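Local coordinates for protein aldehyde dehydrogenase (Trypanosoma brucei, PDB 5MYP) that probably oxidises aldehydes to the corresponding carboxylic acids with NAD+ as hydride acceptor, at residues K40-S45 with K169-D174; P360-E365 with P372-E377; S414-V419 with V423-A428. One frame throughout, in Å; residues are numbered along the deposited sequence.

Contact 1: residues K40-S45 with K169-D174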
ATOM      1  N   LYS A  40       1.813  23.659   9.322  1.00 15.90           N
ATOM      2  CA  LYS A  40       1.224  24.797   8.605  1.00 16.67           C
ATOM      3  C   LYS A  40       2.262  25.860   8.250  1.00 16.99           C
ATOM      4  O   LYS A  40       2.208  26.409   7.151  1.00 16.97           O
ATOM      5  CB  LYS A  40       0.075  25.422   9.404  1.00 16.87           C
ATOM      6  CG  LYS A  40      -1.150  24.522   9.496  1.00 17.31           C
ATOM      7  CD  LYS A  40      -2.263  25.180  10.306  1.00 17.58           C
ATOM      8  CE  LYS A  40      -3.296  24.147  10.726  1.00 17.83           C
ATOM      9  NZ  LYS A  40      -4.446  24.725  11.473  1.00 18.09           N
ATOM     10  N   GLN A  41       3.200  26.137   9.160  1.00 17.89           N
ATOM     11  CA  GLN A  41       4.320  27.056   8.872  1.00 18.67           C
ATOM     12  C   GLN A  41       5.131  26.599   7.649  1.00 18.11           C
ATOM     13  O   GLN A  41       5.426  27.404   6.764  1.00 17.39           O
ATOM     14  CB  GLN A  41       5.255  27.208  10.082  1.00 19.96           C
ATOM     15  CG  GLN A  41       4.747  28.146  11.164  1.00 21.70           C
ATOM     16  CD  GLN A  41       5.609  28.161  12.426  1.00 23.16           C
ATOM     17  OE1 GLN A  41       5.283  28.858  13.391  1.00 24.96           O
ATOM     18  NE2 GLN A  41       6.702  27.392  12.433  1.00 24.02           N
ATOM     19  N   VAL A  42       5.463  25.308   7.606  1.00 17.82           N
ATOM     20  CA  VAL A  42       6.241  24.740   6.498  1.00 17.96           C
ATOM     21  C   VAL A  42       5.464  24.779   5.178  1.00 17.92           C
ATOM     22  O   VAL A  42       6.027  25.130   4.136  1.00 17.61           O
ATOM     23  CB  VAL A  42       6.697  23.291   6.807  1.00 18.21           C
ATOM     24  CG1 VAL A  42       7.283  22.603   5.585  1.00 18.51           C
ATOM     25  CG2 VAL A  42       7.713  23.287   7.935  1.00 18.49           C
ATOM     26  N   LEU A  43       4.184  24.413   5.226  1.00 18.05           N
ATOM     27  CA  LEU A  43       3.327  24.468   4.039  1.00 18.29           C
ATOM     28  C   LEU A  43       3.169  25.892   3.518  1.00 18.36           C
ATOM     29  O   LEU A  43       3.293  26.117   2.317  1.00 18.07           O
ATOM     30  CB  LEU A  43       1.959  23.838   4.312  1.00 18.42           C
ATOM     31  CG  LEU A  43       1.966  22.317   4.534  1.00 18.59           C
ATOM     32  CD1 LEU A  43       0.574  21.874   4.948  1.00 18.78           C
ATOM     33  CD2 LEU A  43       2.437  21.548   3.298  1.00 18.72           C
ATOM     34  N   ARG A  44       2.902  26.840   4.417  0.70 19.01           N
ATOM     35  CA  ARG A  44       2.819  28.265   4.047  0.70 19.54           C
ATOM     36  C   ARG A  44       4.126  28.782   3.435  0.70 18.73           C
ATOM     37  O   ARG A  44       4.103  29.572   2.493  0.70 18.28           O
ATOM     38  CB  ARG A  44       2.441  29.134   5.252  0.70 20.85           C
ATOM     39  CG  ARG A  44       0.970  29.046   5.645  0.70 22.18           C
ATOM     40  CD  ARG A  44       0.549  30.180   6.572  0.70 23.39           C
ATOM     41  NE  ARG A  44       1.569  30.529   7.568  0.70 24.27           N
ATOM     42  CZ  ARG A  44       1.648  30.063   8.819  0.70 25.18           C
ATOM     43  NH1 ARG A  44       0.759  29.196   9.317  0.70 25.74           N
ATOM     44  NH2 ARG A  44       2.642  30.485   9.602  0.70 25.51           N
ATOM     45  N   SER A  45       5.275  28.333   3.976  0.50 18.10           N
ATOM     46  CA  SER A  45       6.603  28.691   3.443  0.50 17.72           C
ATOM     47  C   SER A  45       6.849  28.102   2.057  0.50 17.42           C
ATOM     48  O   SER A  45       7.459  28.752   1.209  0.50 17.47           O
ATOM     49  CB  SER A  45       7.715  28.239   4.393  0.50 17.64           C
ATOM     50  OG  SER A  45       7.511  28.740   5.700  0.50 17.42           O
ATOM     51  N   LYS A 169      15.973  28.370   1.850  1.00 17.97           N
ATOM     52  CA  LYS A 169      15.491  29.684   2.293  1.00 17.97           C
ATOM     53  C   LYS A 169      14.045  29.668   2.808  1.00 17.50           C
ATOM     54  O   LYS A 169      13.646  30.582   3.524  1.00 17.45           O
ATOM     55  CB  LYS A 169      15.713  30.720   1.182  1.00 18.56           C
ATOM     56  CG  LYS A 169      17.209  30.881   0.896  1.00 19.01           C
ATOM     57  CD  LYS A 169      17.549  32.073   0.018  1.00 19.42           C
ATOM     58  CE  LYS A 169      17.124  31.862  -1.420  1.00 19.61           C
ATOM     59  NZ  LYS A 169      17.684  32.941  -2.289  1.00 19.89           N
ATOM     60  N   TYR A 170      13.281  28.628   2.462  1.00 16.61           N
ATOM     61  CA  TYR A 170      11.894  28.475   2.915  1.00 16.22           C
ATOM     62  C   TYR A 170      11.655  27.338   3.919  1.00 15.92           C
ATOM     63  O   TYR A 170      10.804  27.476   4.802  1.00 15.65           O
ATOM     64  CB  TYR A 170      10.967  28.332   1.706  1.00 16.07           C
ATOM     65  CG  TYR A 170      11.013  29.546   0.809  1.00 15.93           C
ATOM     66  CD1 TYR A 170      11.972  29.651  -0.188  1.00 15.88           C
ATOM     67  CD2 TYR A 170      10.115  30.603   0.970  1.00 15.98           C
ATOM     68  CE1 TYR A 170      12.038  30.763  -1.015  1.00 15.73           C
ATOM     69  CE2 TYR A 170      10.168  31.720   0.146  1.00 15.77           C
ATOM     70  CZ  TYR A 170      11.132  31.797  -0.845  1.00 15.83           C
ATOM     71  OH  TYR A 170      11.193  32.891  -1.679  1.00 15.79           O
ATOM     72  N   VAL A 171      12.382  26.228   3.786  1.00 15.31           N
ATOM     73  CA  VAL A 171      12.249  25.094   4.704  1.00 15.09           C
ATOM     74  C   VAL A 171      13.621  24.585   5.114  1.00 14.90           C
ATOM     75  O   VAL A 171      14.517  24.463   4.276  1.00 14.35           O
ATOM     76  CB  VAL A 171      11.456  23.929   4.063  1.00 15.19           C
ATOM     77  CG1 VAL A 171      11.200  22.825   5.089  1.00 15.32           C
ATOM     78  CG2 VAL A 171      10.154  24.436   3.459  1.00 15.36           C
ATOM     79  N   SER A 172      13.767  24.277   6.401  1.00 14.76           N
ATOM     80  CA  SER A 172      15.019  23.775   6.959  1.00 14.96           C
ATOM     81  C   SER A 172      15.526  22.521   6.245  1.00 15.16           C
ATOM     82  O   SER A 172      14.727  21.686   5.829  1.00 14.86           O
ATOM     83  CB  SER A 172      14.815  23.446   8.442  1.00 14.91           C
ATOM     84  OG  SER A 172      15.898  22.694   8.964  1.00 15.32           O
ATOM     85  N   SER A 173      16.847  22.392   6.121  0.50 15.40           N
ATOM     86  CA  SER A 173      17.469  21.178   5.577  0.50 15.57           C
ATOM     87  C   SER A 173      17.286  19.959   6.497  0.50 15.68           C
ATOM     88  O   SER A 173      17.362  18.812   6.038  0.50 15.69           O
ATOM     89  CB  SER A 173      18.955  21.416   5.287  0.50 15.72           C
ATOM     90  OG  SER A 173      19.114  22.234   4.142  0.50 15.77           O
ATOM     91  N   ASP A 174      17.060  20.212   7.791  1.00 15.71           N
ATOM     92  CA  ASP A 174      16.674  19.157   8.743  1.00 16.01           C
ATOM     93  C   ASP A 174      15.286  18.571   8.453  1.00 15.21           C
ATOM     94  O   ASP A 174      15.045  17.407   8.708  1.00 15.35           O
ATOM     95  CB  ASP A 174      16.731  19.663  10.185  1.00 16.68           C
ATOM     96  CG  ASP A 174      18.166  19.748  10.720  1.00 17.79           C
ATOM     97  OD1 ASP A 174      19.152  19.969   9.972  1.00 18.35           O
ATOM     98  OD2 ASP A 174      18.308  19.578  11.939  1.00 18.97           O
TER

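Contact 2: residues P360-E365 with P372-E377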
ATOM      1  N   PRO A 360       6.958  -1.928 -32.434  1.00 22.82           N
ATOM      2  CA  PRO A 360       7.281  -1.229 -31.180  1.00 22.06           C
ATOM      3  C   PRO A 360       6.415  -0.005 -30.798  1.00 21.08           C
ATOM      4  O   PRO A 360       6.200   0.226 -29.608  1.00 20.31           O
ATOM      5  CB  PRO A 360       8.731  -0.805 -31.400  1.00 22.32           C
ATOM      6  CG  PRO A 360       9.304  -1.913 -32.217  1.00 22.59           C
ATOM      7  CD  PRO A 360       8.188  -2.446 -33.083  1.00 22.74           C
ATOM      8  N   VAL A 361       5.919   0.750 -31.779  1.00 19.72           N
ATOM      9  CA  VAL A 361       5.047   1.916 -31.538  1.00 19.17           C
ATOM     10  C   VAL A 361       3.728   1.546 -30.835  1.00 18.70           C
ATOM     11  O   VAL A 361       3.165   2.372 -30.114  1.00 17.75           O
ATOM     12  CB  VAL A 361       4.753   2.709 -32.845  1.00 19.05           C
ATOM     13  CG1 VAL A 361       3.799   1.951 -33.767  1.00 19.11           C
ATOM     14  CG2 VAL A 361       4.202   4.099 -32.533  1.00 19.01           C
ATOM     15  N   MET A 362       3.251   0.317 -31.049  1.00 18.50           N
ATOM     16  CA  MET A 362       2.071  -0.194 -30.344  1.00 18.87           C
ATOM     17  C   MET A 362       2.377  -1.297 -29.317  1.00 19.19           C
ATOM     18  O   MET A 362       1.474  -2.016 -28.880  1.00 19.50           O
ATOM     19  CB  MET A 362       1.011  -0.637 -31.360  1.00 18.59           C
ATOM     20  CG  MET A 362       0.127   0.503 -31.847  1.00 18.53           C
ATOM     21  SD  MET A 362      -0.670   1.441 -30.526  1.00 18.25           S
ATOM     22  CE  MET A 362      -1.660   0.156 -29.762  1.00 18.31           C
ATOM     23  N   GLN A 363       3.648  -1.407 -28.930  1.00 19.89           N
ATOM     24  CA  GLN A 363       4.082  -2.261 -27.826  1.00 20.65           C
ATOM     25  C   GLN A 363       4.639  -1.479 -26.635  1.00 20.79           C
ATOM     26  O   GLN A 363       4.484  -1.914 -25.497  1.00 21.32           O
ATOM     27  CB  GLN A 363       5.143  -3.258 -28.314  1.00 21.27           C
ATOM     28  CG  GLN A 363       4.637  -4.272 -29.329  1.00 21.99           C
ATOM     29  CD  GLN A 363       3.502  -5.127 -28.789  1.00 22.52           C
ATOM     30  OE1 GLN A 363       3.671  -5.873 -27.824  1.00 24.48           O
ATOM     31  NE2 GLN A 363       2.336  -5.010 -29.402  1.00 22.66           N
ATOM     32  N   GLU A 364       5.292  -0.344 -26.892  1.00 20.98           N
ATOM     33  CA  GLU A 364       5.931   0.462 -25.851  1.00 21.16           C
ATOM     34  C   GLU A 364       5.162   1.763 -25.616  1.00 20.09           C
ATOM     35  O   GLU A 364       4.470   2.253 -26.508  1.00 19.68           O
ATOM     36  CB  GLU A 364       7.367   0.801 -26.261  1.00 22.47           C
ATOM     37  CG  GLU A 364       8.239  -0.406 -26.603  1.00 23.54           C
ATOM     38  CD  GLU A 364       9.618  -0.021 -27.120  1.00 24.81           C
ATOM     39  OE1 GLU A 364      10.029   1.153 -26.976  1.00 26.30           O
ATOM     40  OE2 GLU A 364      10.307  -0.898 -27.681  1.00 25.72           O
ATOM     41  N   GLU A 365       5.291   2.310 -24.407  1.00 19.04           N
ATOM     42  CA  GLU A 365       4.804   3.658 -24.103  1.00 18.47           C
ATOM     43  C   GLU A 365       5.521   4.635 -25.026  1.00 17.52           C
ATOM     44  O   GLU A 365       6.749   4.687 -25.038  1.00 16.99           O
ATOM     45  CB  GLU A 365       5.078   4.028 -22.641  1.00 18.99           C
ATOM     46  CG  GLU A 365       4.685   5.452 -22.251  1.00 19.53           C
ATOM     47  CD  GLU A 365       5.008   5.792 -20.800  1.00 19.97           C
ATOM     48  OE1 GLU A 365       5.999   5.258 -20.260  1.00 21.18           O
ATOM     49  OE2 GLU A 365       4.266   6.597 -20.192  1.00 19.61           O
ATOM     50  N   PRO A 372      -0.691   6.781 -32.799  1.00 15.23           N
ATOM     51  CA  PRO A 372      -1.314   5.719 -33.589  1.00 15.53           C
ATOM     52  C   PRO A 372      -2.837   5.752 -33.509  1.00 15.80           C
ATOM     53  O   PRO A 372      -3.394   6.014 -32.440  1.00 15.61           O
ATOM     54  CB  PRO A 372      -0.785   4.439 -32.933  1.00 15.42           C
ATOM     55  CG  PRO A 372       0.502   4.843 -32.313  1.00 15.34           C
ATOM     56  CD  PRO A 372       0.247   6.229 -31.805  1.00 15.37           C
ATOM     57  N   VAL A 373      -3.488   5.492 -34.641  1.00 16.34           N
ATOM     58  CA  VAL A 373      -4.939   5.408 -34.726  1.00 16.61           C
ATOM     59  C   VAL A 373      -5.301   4.007 -35.216  1.00 17.34           C
ATOM     60  O   VAL A 373      -4.974   3.628 -36.347  1.00 17.12           O
ATOM     61  CB  VAL A 373      -5.509   6.483 -35.676  1.00 16.76           C
ATOM     62  CG1 VAL A 373      -7.014   6.318 -35.864  1.00 16.70           C
ATOM     63  CG2 VAL A 373      -5.193   7.879 -35.149  1.00 16.70           C
ATOM     64  N   LEU A 374      -5.960   3.244 -34.346  1.00 17.73           N
ATOM     65  CA  LEU A 374      -6.464   1.908 -34.662  1.00 18.17           C
ATOM     66  C   LEU A 374      -7.982   1.975 -34.760  1.00 18.38           C
ATOM     67  O   LEU A 374      -8.595   2.893 -34.221  1.00 17.70           O
ATOM     68  CB  LEU A 374      -6.053   0.907 -33.577  1.00 18.52           C
ATOM     69  CG  LEU A 374      -4.578   0.486 -33.529  1.00 18.86           C
ATOM     70  CD1 LEU A 374      -3.672   1.606 -33.029  1.00 19.16           C
ATOM     71  CD2 LEU A 374      -4.420  -0.752 -32.660  1.00 19.13           C
ATOM     72  N   THR A 375      -8.583   1.013 -35.459  1.00 19.10           N
ATOM     73  CA  THR A 375     -10.041   0.959 -35.590  1.00 19.69           C
ATOM     74  C   THR A 375     -10.625  -0.251 -34.880  1.00 20.18           C
ATOM     75  O   THR A 375      -9.926  -1.232 -34.630  1.00 20.01           O
ATOM     76  CB  THR A 375     -10.502   0.966 -37.065  1.00 20.06           C
ATOM     77  OG1 THR A 375      -9.944  -0.154 -37.762  1.00 20.49           O
ATOM     78  CG2 THR A 375     -10.078   2.254 -37.748  1.00 20.11           C
ATOM     79  N   TYR A 376     -11.907  -0.146 -34.536  1.00 20.92           N
ATOM     80  CA  TYR A 376     -12.681  -1.252 -33.985  1.00 21.77           C
ATOM     81  C   TYR A 376     -14.050  -1.317 -34.671  1.00 23.38           C
ATOM     82  O   TYR A 376     -14.534  -0.310 -35.191  1.00 22.91           O
ATOM     83  CB  TYR A 376     -12.841  -1.092 -32.461  1.00 21.16           C
ATOM     84  CG  TYR A 376     -13.967  -0.172 -32.014  1.00 20.45           C
ATOM     85  CD1 TYR A 376     -15.272  -0.652 -31.877  1.00 20.31           C
ATOM     86  CD2 TYR A 376     -13.726   1.167 -31.704  1.00 19.95           C
ATOM     87  CE1 TYR A 376     -16.307   0.178 -31.472  1.00 20.22           C
ATOM     88  CE2 TYR A 376     -14.753   2.003 -31.287  1.00 19.82           C
ATOM     89  CZ  TYR A 376     -16.040   1.502 -31.173  1.00 20.06           C
ATOM     90  OH  TYR A 376     -17.064   2.317 -30.761  1.00 20.26           O
ATOM     91  N   GLU A 377     -14.650  -2.506 -34.664  1.00 25.91           N
ATOM     92  CA  GLU A 377     -16.039  -2.708 -35.100  1.00 28.19           C
ATOM     93  C   GLU A 377     -16.984  -3.030 -33.936  1.00 29.01           C
ATOM     94  O   GLU A 377     -18.112  -2.537 -33.903  1.00 30.46           O
ATOM     95  CB  GLU A 377     -16.105  -3.813 -36.155  1.00 29.75           C
ATOM     96  CG  GLU A 377     -15.491  -3.404 -37.490  1.00 30.84           C
ATOM     97  CD  GLU A 377     -15.646  -4.473 -38.561  1.00 31.83           C
ATOM     98  OE1 GLU A 377     -16.736  -5.075 -38.662  1.00 32.81           O
ATOM     99  OE2 GLU A 377     -14.676  -4.707 -39.316  1.00 33.62           O
TER

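Contact 3: residues S414-V419 with V423-A428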
ATOM      1  N   SER A 414      -7.413   0.405 -15.340  1.00 12.84           N
ATOM      2  CA  SER A 414      -6.506   1.528 -15.545  1.00 12.60           C
ATOM      3  C   SER A 414      -6.408   2.321 -14.255  1.00 12.55           C
ATOM      4  O   SER A 414      -7.233   2.145 -13.367  1.00 12.33           O
ATOM      5  CB  SER A 414      -7.012   2.429 -16.668  1.00 12.45           C
ATOM      6  OG  SER A 414      -8.327   2.888 -16.392  1.00 12.18           O
ATOM      7  N   GLY A 415      -5.401   3.183 -14.155  1.00 12.50           N
ATOM      8  CA  GLY A 415      -5.242   4.053 -12.990  1.00 12.72           C
ATOM      9  C   GLY A 415      -6.402   5.023 -12.807  1.00 12.68           C
ATOM     10  O   GLY A 415      -6.724   5.397 -11.686  1.00 12.90           O
ATOM     11  N   ALA A 416      -7.014   5.434 -13.915  1.00 12.68           N
ATOM     12  CA  ALA A 416      -8.221   6.256 -13.894  1.00 12.65           C
ATOM     13  C   ALA A 416      -8.960   6.148 -15.223  1.00 12.58           C
ATOM     14  O   ALA A 416      -8.403   5.669 -16.212  1.00 12.37           O
ATOM     15  CB  ALA A 416      -7.865   7.710 -13.618  1.00 12.74           C
ATOM     16  N   VAL A 417     -10.216   6.588 -15.222  1.00 12.52           N
ATOM     17  CA  VAL A 417     -11.010   6.747 -16.438  1.00 12.83           C
ATOM     18  C   VAL A 417     -11.530   8.180 -16.492  1.00 13.12           C
ATOM     19  O   VAL A 417     -12.058   8.683 -15.495  1.00 12.89           O
ATOM     20  CB  VAL A 417     -12.209   5.775 -16.483  1.00 12.80           C
ATOM     21  CG1 VAL A 417     -13.062   5.999 -17.735  1.00 12.84           C
ATOM     22  CG2 VAL A 417     -11.723   4.338 -16.411  1.00 12.80           C
ATOM     23  N   VAL A 418     -11.359   8.833 -17.642  1.00 13.29           N
ATOM     24  CA  VAL A 418     -12.028  10.099 -17.924  1.00 13.62           C
ATOM     25  C   VAL A 418     -12.924   9.894 -19.140  1.00 14.12           C
ATOM     26  O   VAL A 418     -12.478   9.339 -20.150  1.00 13.97           O
ATOM     27  CB  VAL A 418     -11.050  11.266 -18.185  1.00 13.63           C
ATOM     28  CG1 VAL A 418     -11.804  12.594 -18.242  1.00 13.78           C
ATOM     29  CG2 VAL A 418      -9.973  11.320 -17.113  1.00 13.54           C
ATOM     30  N   VAL A 419     -14.183  10.322 -19.037  1.00 14.22           N
ATOM     31  CA  VAL A 419     -15.117  10.268 -20.162  1.00 14.68           C
ATOM     32  C   VAL A 419     -15.202  11.656 -20.801  1.00 14.98           C
ATOM     33  O   VAL A 419     -15.455  12.654 -20.112  1.00 15.08           O
ATOM     34  CB  VAL A 419     -16.517   9.764 -19.740  1.00 14.95           C
ATOM     35  CG1 VAL A 419     -17.479   9.747 -20.928  1.00 15.12           C
ATOM     36  CG2 VAL A 419     -16.413   8.379 -19.111  1.00 15.09           C
ATOM     37  N   VAL A 423      -6.384  13.929 -19.539  1.00 16.54           N
ATOM     38  CA  VAL A 423      -5.380  14.613 -18.690  1.00 16.86           C
ATOM     39  C   VAL A 423      -5.944  15.400 -17.487  1.00 17.04           C
ATOM     40  O   VAL A 423      -5.360  15.354 -16.403  1.00 16.72           O
ATOM     41  CB  VAL A 423      -4.412  15.494 -19.535  1.00 16.89           C
ATOM     42  CG1 VAL A 423      -3.368  16.183 -18.664  1.00 16.91           C
ATOM     43  CG2 VAL A 423      -3.726  14.647 -20.601  1.00 16.90           C
ATOM     44  N   VAL A 424      -7.072  16.087 -17.670  1.00 17.53           N
ATOM     45  CA  VAL A 424      -7.596  17.054 -16.676  1.00 17.84           C
ATOM     46  C   VAL A 424      -7.925  16.483 -15.288  1.00 17.84           C
ATOM     47  O   VAL A 424      -7.943  17.230 -14.299  1.00 18.02           O
ATOM     48  CB  VAL A 424      -8.832  17.830 -17.206  1.00 18.03           C
ATOM     49  CG1 VAL A 424      -8.444  18.705 -18.394  1.00 18.11           C
ATOM     50  CG2 VAL A 424      -9.997  16.899 -17.553  1.00 18.01           C
ATOM     51  N   HIS A 425      -8.195  15.179 -15.218  1.00 17.66           N
ATOM     52  CA  HIS A 425      -8.432  14.493 -13.936  1.00 17.63           C
ATOM     53  C   HIS A 425      -7.272  14.591 -12.942  1.00 18.16           C
ATOM     54  O   HIS A 425      -7.500  14.519 -11.739  1.00 18.06           O
ATOM     55  CB  HIS A 425      -8.793  13.013 -14.162  1.00 17.21           C
ATOM     56  CG  HIS A 425      -7.651  12.170 -14.642  1.00 16.69           C
ATOM     57  ND1 HIS A 425      -7.069  12.339 -15.880  1.00 16.62           N
ATOM     58  CD2 HIS A 425      -6.995  11.140 -14.056  1.00 16.27           C
ATOM     59  CE1 HIS A 425      -6.097  11.456 -16.031  1.00 16.39           C
ATOM     60  NE2 HIS A 425      -6.028  10.721 -14.936  1.00 16.03           N
ATOM     61  N   ALA A 426      -6.041  14.744 -13.441  1.00 18.91           N
ATOM     62  CA  ALA A 426      -4.857  14.901 -12.582  1.00 19.43           C
ATOM     63  C   ALA A 426      -4.927  16.124 -11.656  1.00 20.26           C
ATOM     64  O   ALA A 426      -4.405  16.082 -10.541  1.00 20.68           O
ATOM     65  CB  ALA A 426      -3.595  14.956 -13.428  1.00 19.48           C
ATOM     66  N   GLY A 427      -5.566  17.198 -12.120  1.00 20.80           N
ATOM     67  CA  GLY A 427      -5.780  18.401 -11.314  1.00 21.39           C
ATOM     68  C   GLY A 427      -7.069  18.433 -10.504  1.00 21.83           C
ATOM     69  O   GLY A 427      -7.355  19.444  -9.856  1.00 22.28           O
ATOM     70  N   ALA A 428      -7.838  17.341 -10.521  1.00 21.94           N
ATOM     71  CA  ALA A 428      -9.141  17.291  -9.855  1.00 22.31           C
ATOM     72  C   ALA A 428      -8.990  17.152  -8.340  1.00 22.68           C
ATOM     73  O   ALA A 428      -8.455  16.151  -7.859  1.00 22.31           O
ATOM     74  CB  ALA A 428      -9.964  16.141 -10.414  1.00 22.48           C
TER

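Contact 1: residues K40-S45 with K169-D174
With CG1 anti to the backbone N in both Val42 (chi1 170°) and Val171 (chi1 -174°), methyl comes against methyl where helix 36-52 meets the loop that follows helix 157-170. Helix 157-170 is the helix of a beta-alpha-beta crossover between the parallel strands 147-151 and 176-178, in the sheet of the Rossmann-type domain to which this family's coenzyme usually binds. Val42 CG1 sits 4.0 Å from both Val171 CG1 and Val171 CG2, and the two side chains cross at about a right angle. Leu142 of helix 132-143 also touches Val42, and Leu46 packs on Val171, so the pair belongs to a small apolar seam.

One turn further along helix 36-52 the backbones come close, with the CA atoms of Ser45 and Tyr170 5.3 Å apart. Ser45 CB lies 3.2 Å from Tyr170 O, and in return Ser45 O lies 3.2 Å from Tyr170 CD2, approaching the ring obliquely. The contact involves no hydrogen bond between the segments. Within its own helix Ser45 N bonds to Gln41 O at 2.9 Å; the serine hydroxyl also turns back to Gln41 O, but this holds for one of two conformers and is therefore less certain. The phenol of Tyr170 runs on beside the helix, touching Asn48 and Leu49, and its OH is hydrogen-bonded to Glu52 OE1 and Asn53 ND2.

Contact 2: residues P360-E365 with P372-E377
Pro360 O receives two backbone N-H groups, from Glu364 N at 2.9 Å and from Gln363 N at 3.1 Å, and the tight turn so formed presents Val361 and Met362 to Pro372 and Leu374 of strand 370-376. Met362 does most of the touching. Its chain is bent at both chi2 (-54°) and chi3 (-61°), a fold that lays SD against Pro372 and Leu374 of the strand, 3.8 Å from Pro372 CB and 3.9 Å from Leu374 CD1. The methyl beyond it meets the leucine tip to tip, with Met362 CE 4.1 Å from Leu374 CD2. Alongside, Val361 and the proline ring slide past each other in opposite directions, Val361 CG2 lying 3.8 Å from Pro372 CG. The turn's carbonyls are held from outside: Lys227 bonds to Val361 O and Glu364 O, Arg389 to Met362 O. Segment 360-365 ends on the Glu of the Glu-Ile-Phe-Gly-Pro sequence familiar from aldehyde dehydrogenases, and the hydrophobic contact packs this approach onto the sheet. Strand 370-376 runs parallel to its neighbours 264-268 and 346-353; Tyr264 touches Met362, while Phe328 of helix 319-328 lies against Val361 and Ile385 of helix 379-387 against Leu374.

Contact 3: residues S414-V419 with V423-A428
Strand 417-419 faces the short 3-10 turn 424-427 with the CA atoms of Val418 and His425 6.9 Å apart; Val423, just before the turn, has a positive phi of 72°. Ala416 and Val418, two residues apart, both point at the His425 ring, which spans them. The imidazole gets there because CG stands between the backbone N and the carbonyl carbon (chi1 70°). Val418 CG2 approaches its proximal part, 3.3 Å from His425 ND1 and 3.5 Å from His425 CG; Ala416 CB meets the other part, 3.6 Å from His425 CD2 and 3.8 Å from His425 NE2. Both methyls come in obliquely. Tyr396 and Ile260 also touch the buried ring. Just before the strand, Ser414 OG donates to Ala416 O at 2.8 Å from 62° above the carbonyl plane, and the same hydroxyl bonds to Arg457 of the second subunit.

The His425 side chain is about 9 Å from those of Glu223 and Cys259, the predicted active-site residues. Strand 417-419 pairs in parallel both with strand 395-398 and with a strand of the second subunit, the intersubunit extension of the catalytic-domain sheet characteristic of aldehyde dehydrogenase dimers.

From the N terminus the three contacts follow one another in series, without nesting or crossing. Contact 1 closes a long loop of 123 intervening residues, tying an early helix to the crossover region of the Rossmann-type domain. Contact 2 spans six residues and folds the connection from strand 346-353 back onto strand 370-376. Contact 3 is tighter still, with three residues between its segments, and joins strand 417-419 to the turn after it. Contacts 2 and 3 both reach the same mixed sheet, their centres about 21 Å apart. Contact 1 lies on the opposite side of the chain's centre from contact 2, with about 46 Å between their centres.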